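Local coordinates for DegT/DnrJ/EryC1/StrS aminotransferase (Brucella abortus 2308, PDB 4QGR) that catalyses transamination as a pyridoxal 5'-phosphate-dependent aminotransferase of the DegT/DnrJ/EryC1/StrS family, at the interface of chains A and B. Sequence-based numbering; all coordinates share one arbitrary frame. Chains: chain A/B, DegT/DnrJ/EryC1/StrS aminotransferase.

The centres of contact 1 and contact 2 lie about 35 Å apart on one two-fold interface. Contact 1 packs helix 22-35 and the start of helix 247-278 of the two chains near the axis; contact 2 seats a chain B loop, residues 235-237, on chain A residues around 325-332. The chain B segment between them runs from that loop to helix 247-278 and carries B:Asn242, a position that binds pyridoxal phosphate. Each contact centre is 17 to 18 Å from the catalytic A:Lys199. Together they could fix how that segment is presented to the partner's active site, consistent with a dimer as the working unit.

Contact 1: the interface of chains A and B. Residues chain A 26, 29, 248; chain B 29, 33, 248.
The side-chain carbonyl oxygen OD1 of A:Asn26 rests 4.2 Å from methyl CG1 of B:Val33, a van der Waals approach at the rim of a mainly aliphatic cluster. Both residues belong to helix 22-35 of their chains. One turn along helix 22-35 from A:Asn26, A:Ile29 sends two branches over the boundary. CD1 of A:Ile29 meets the other methyl of B:Val33, CG2, at 3.9 Å, the two side chains overlapping head to tail. CG2 of A:Ile29 touches CG2 of B:Ile29 at 4.2 Å, again with the side chains running antiparallel. In both copies of Ile29 this methyl stands opposite the backbone N, while CG1 lies beside that N (chi1 -72° in A:Ile29), and the short branch is thereby turned to its twin. Deeper in the patch A:Ile248 and B:Ile248, near the start of helix 247-278, meet end-on, with their CD1 methyls 4.1 Å apart. Nearly straight chains carry them there, CG1 trans to the backbone N (chi1 -160° in A:Ile248). Each tip also lies against Ile29 of its own chain: CD1 of B:Ile248 is 4.0 Å from CG2 of B:Ile29. The two helices of each subunit thus offer adjoining apolar side chains, and their pairing by shape across the two-fold axis would contribute to holding the two chains together, if this dimer is the working unit.

Contact 2: the interface of chains A and B. Residues chain A 325, 329-332; chain B 235-237.
A loop of chain B, residues 235-237, docks on a turn of chain A that follows the short 3-10 helix 327-329, forming a polar loop-to-loop junction. The carboxylate of B:Asp235 is held by both of its oxygens. OD1 of B:Asp235 accepts the backbone N-H of A:Thr331 at 2.8 Å, on its syn side and 17° out of the carboxylate plane. OD2 of B:Asp235 takes the hydroxyl OG1 of A:Thr331 at 2.7 Å through its syn lone pair, the threonine side chain coming in roughly perpendicular to that of the acid. Bound at both oxygens by one residue, the carboxylate is fixed in rotation. Its CG lies opposite the backbone N (chi1 -176°), which swings the acid out to A:Thr331. The side-chain amine NZ of A:Lys325, on a chain bent near its end, adds a longer salt bridge of 4.0 Å to OD1 of B:Asp235 and may stabilise its negative charge. Next along the loop, B:Asn236 is read through its backbone. The N-H of B:Asn236 gives a nearly straight bond of 3.0 Å to OE1 of A:Gln330, and O of B:Asn236 receives the N-H of A:Ala332 at 2.9 Å. Beyond CG the A:Gln330 chain is extended, and its amide NE2 bonds back to O of A:Lys325 at 2.9 Å; this second-shell link anchors the amide that offers OE1 to chain B. The side chains of A:Thr331 and B:Val237 run alongside one another in the same sense, with CB of A:Thr331 4.0 Å from CG1 of B:Val237.

Contact 1: the interface of chains A and B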
loop_
_atom_site.group_PDB
_atom_site.type_symbol
_atom_site.label_atom_id
_atom_site.label_comp_id
_atom_site.label_asym_id
_atom_site.label_seq_id
_atom_site.Cartn_x
_atom_site.Cartn_y
_atom_site.Cartn_z
ATOM N N ASN A 26 -23.416 4.375 -6.022
ATOM C CA ASN A 26 -23.458 3.490 -7.191
ATOM C C ASN A 26 -23.014 4.194 -8.463
ATOM O O ASN A 26 -22.243 3.637 -9.247
ATOM C CB ASN A 26 -24.810 2.822 -7.391
ATOM C CG ASN A 26 -25.132 1.848 -6.295
ATOM O OD1 ASN A 26 -24.244 1.355 -5.605
ATOM N ND2 ASN A 26 -26.394 1.583 -6.112
ATOM N N ILE A 29 -19.181 4.970 -8.519
ATOM C CA ILE A 29 -18.439 3.750 -8.760
ATOM C C ILE A 29 -18.609 3.337 -10.222
ATOM O O ILE A 29 -17.641 3.019 -10.895
ATOM C CB ILE A 29 -18.902 2.631 -7.777
ATOM C CG1 ILE A 29 -18.405 2.942 -6.359
ATOM C CG2 ILE A 29 -18.340 1.303 -8.205
ATOM C CD1 ILE A 29 -19.046 2.064 -5.306
ATOM N N ILE A 248 -11.279 4.539 -7.977
ATOM C CA ILE A 248 -12.569 4.043 -7.492
ATOM C C ILE A 248 -12.802 4.422 -6.035
ATOM O O ILE A 248 -13.934 4.751 -5.652
ATOM C CB ILE A 248 -12.680 2.525 -7.763
ATOM C CG1 ILE A 248 -14.127 2.081 -7.746
ATOM C CG2 ILE A 248 -11.816 1.701 -6.817
ATOM C CD1 ILE A 248 -14.331 0.665 -8.203
ATOM N N ILE B 29 -18.958 -6.583 -8.422
ATOM C CA ILE B 29 -18.751 -5.329 -7.725
ATOM C C ILE B 29 -19.973 -4.962 -6.850
ATOM O O ILE B 29 -19.808 -4.581 -5.696
ATOM C CB ILE B 29 -18.409 -4.210 -8.711
ATOM C CG1 ILE B 29 -17.041 -4.472 -9.327
ATOM C CG2 ILE B 29 -18.439 -2.857 -8.010
ATOM C CD1 ILE B 29 -16.780 -3.713 -10.614
ATOM N N VAL B 33 -20.122 -4.166 -2.753
ATOM C CA VAL B 33 -20.626 -2.894 -2.249
ATOM C C VAL B 33 -21.711 -3.095 -1.185
ATOM O O VAL B 33 -21.662 -2.472 -0.106
ATOM C CB VAL B 33 -21.104 -1.984 -3.402
ATOM C CG1 VAL B 33 -21.889 -0.788 -2.881
ATOM C CG2 VAL B 33 -19.920 -1.562 -4.225
ATOM N N ILE B 248 -13.119 -5.408 -2.977
ATOM C CA ILE B 248 -13.652 -4.994 -4.276
ATOM C C ILE B 248 -12.756 -5.415 -5.430
ATOM O O ILE B 248 -13.227 -5.825 -6.500
ATOM C CB ILE B 248 -13.979 -3.500 -4.318
ATOM C CG1 ILE B 248 -14.908 -3.159 -5.507
ATOM C CG2 ILE B 248 -12.712 -2.665 -4.332
ATOM C CD1 ILE B 248 -15.683 -1.868 -5.298
#

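Contact 2: the interface of chains A and B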
loop_
_atom_site.group_PDB
_atom_site.type_symbol
_atom_site.label_atom_id
_atom_site.label_comp_id
_atom_site.label_asym_id
_atom_site.label_seq_id
_atom_site.Cartn_x
_atom_site.Cartn_y
_atom_site.Cartn_z
ATOM N N LYS A 325 -3.510 -3.644 24.542
ATOM C CA LYS A 325 -2.080 -3.728 24.840
ATOM C C LYS A 325 -1.426 -2.497 24.238
ATOM O O LYS A 325 -1.408 -2.362 23.025
ATOM C CB LYS A 325 -1.476 -5.017 24.241
ATOM C CG LYS A 325 -0.671 -5.798 25.228
ATOM C CD LYS A 325 -0.160 -7.116 24.682
ATOM C CE LYS A 325 1.280 -7.331 25.134
ATOM N NZ LYS A 325 1.473 -8.731 25.586
ATOM N N LEU A 329 4.346 -2.432 25.305
ATOM C CA LEU A 329 4.296 -3.765 25.896
ATOM C C LEU A 329 4.190 -4.861 24.858
ATOM O O LEU A 329 4.235 -6.043 25.217
ATOM C CB LEU A 329 3.159 -3.873 26.902
ATOM C CG LEU A 329 3.279 -2.947 28.100
ATOM C CD1 LEU A 329 1.994 -3.112 28.893
ATOM C CD2 LEU A 329 4.519 -3.133 28.955
ATOM N N GLN A 330 4.051 -4.511 23.579
ATOM C CA GLN A 330 3.930 -5.545 22.555
ATOM C C GLN A 330 5.302 -6.006 22.163
ATOM O O GLN A 330 6.263 -5.235 22.197
ATOM C CB GLN A 330 3.156 -5.061 21.324
ATOM C CG GLN A 330 1.699 -4.719 21.657
ATOM C CD GLN A 330 0.868 -4.396 20.450
ATOM O OE1 GLN A 330 1.118 -4.898 19.356
ATOM N NE2 GLN A 330 -0.128 -3.509 20.631
ATOM N N THR A 331 5.381 -7.269 21.773
ATOM C CA THR A 331 6.637 -7.938 21.458
ATOM C C THR A 331 7.505 -7.182 20.493
ATOM O O THR A 331 8.731 -7.088 20.685
ATOM C CB THR A 331 6.374 -9.399 20.944
ATOM O OG1 THR A 331 5.668 -10.140 21.952
ATOM C CG2 THR A 331 7.637 -10.138 20.587
ATOM N N ALA A 332 6.921 -6.685 19.424
ATOM C CA ALA A 332 7.741 -6.037 18.400
ATOM C C ALA A 332 8.407 -4.759 18.877
ATOM O O ALA A 332 9.386 -4.356 18.280
ATOM C CB ALA A 332 6.912 -5.707 17.190
ATOM N N ASP B 235 -1.034 -8.485 19.944
ATOM C CA ASP B 235 0.411 -8.404 20.154
ATOM C C ASP B 235 1.142 -8.650 18.873
ATOM O O ASP B 235 1.272 -9.808 18.450
ATOM C CB ASP B 235 0.836 -9.461 21.173
ATOM C CG ASP B 235 2.314 -9.376 21.506
ATOM O OD1 ASP B 235 2.757 -8.278 21.832
ATOM O OD2 ASP B 235 3.024 -10.402 21.446
ATOM N N ASN B 236 1.650 -7.591 18.255
ATOM C CA ASN B 236 2.487 -7.725 17.111
ATOM C C ASN B 236 3.872 -8.227 17.503
ATOM O O ASN B 236 4.441 -7.752 18.494
ATOM C CB ASN B 236 2.590 -6.392 16.386
ATOM C CG ASN B 236 1.254 -5.929 15.848
ATOM O OD1 ASN B 236 0.382 -6.743 15.513
ATOM N ND2 ASN B 236 1.094 -4.607 15.707
ATOM N N VAL B 237 4.426 -9.145 16.705
ATOM C CA VAL B 237 5.683 -9.755 17.053
ATOM C C VAL B 237 6.830 -9.380 16.142
ATOM O O VAL B 237 7.973 -9.678 16.458
ATOM C CB VAL B 237 5.555 -11.274 17.164
ATOM C CG1 VAL B 237 4.475 -11.583 18.203
ATOM C CG2 VAL B 237 5.308 -11.888 15.792
#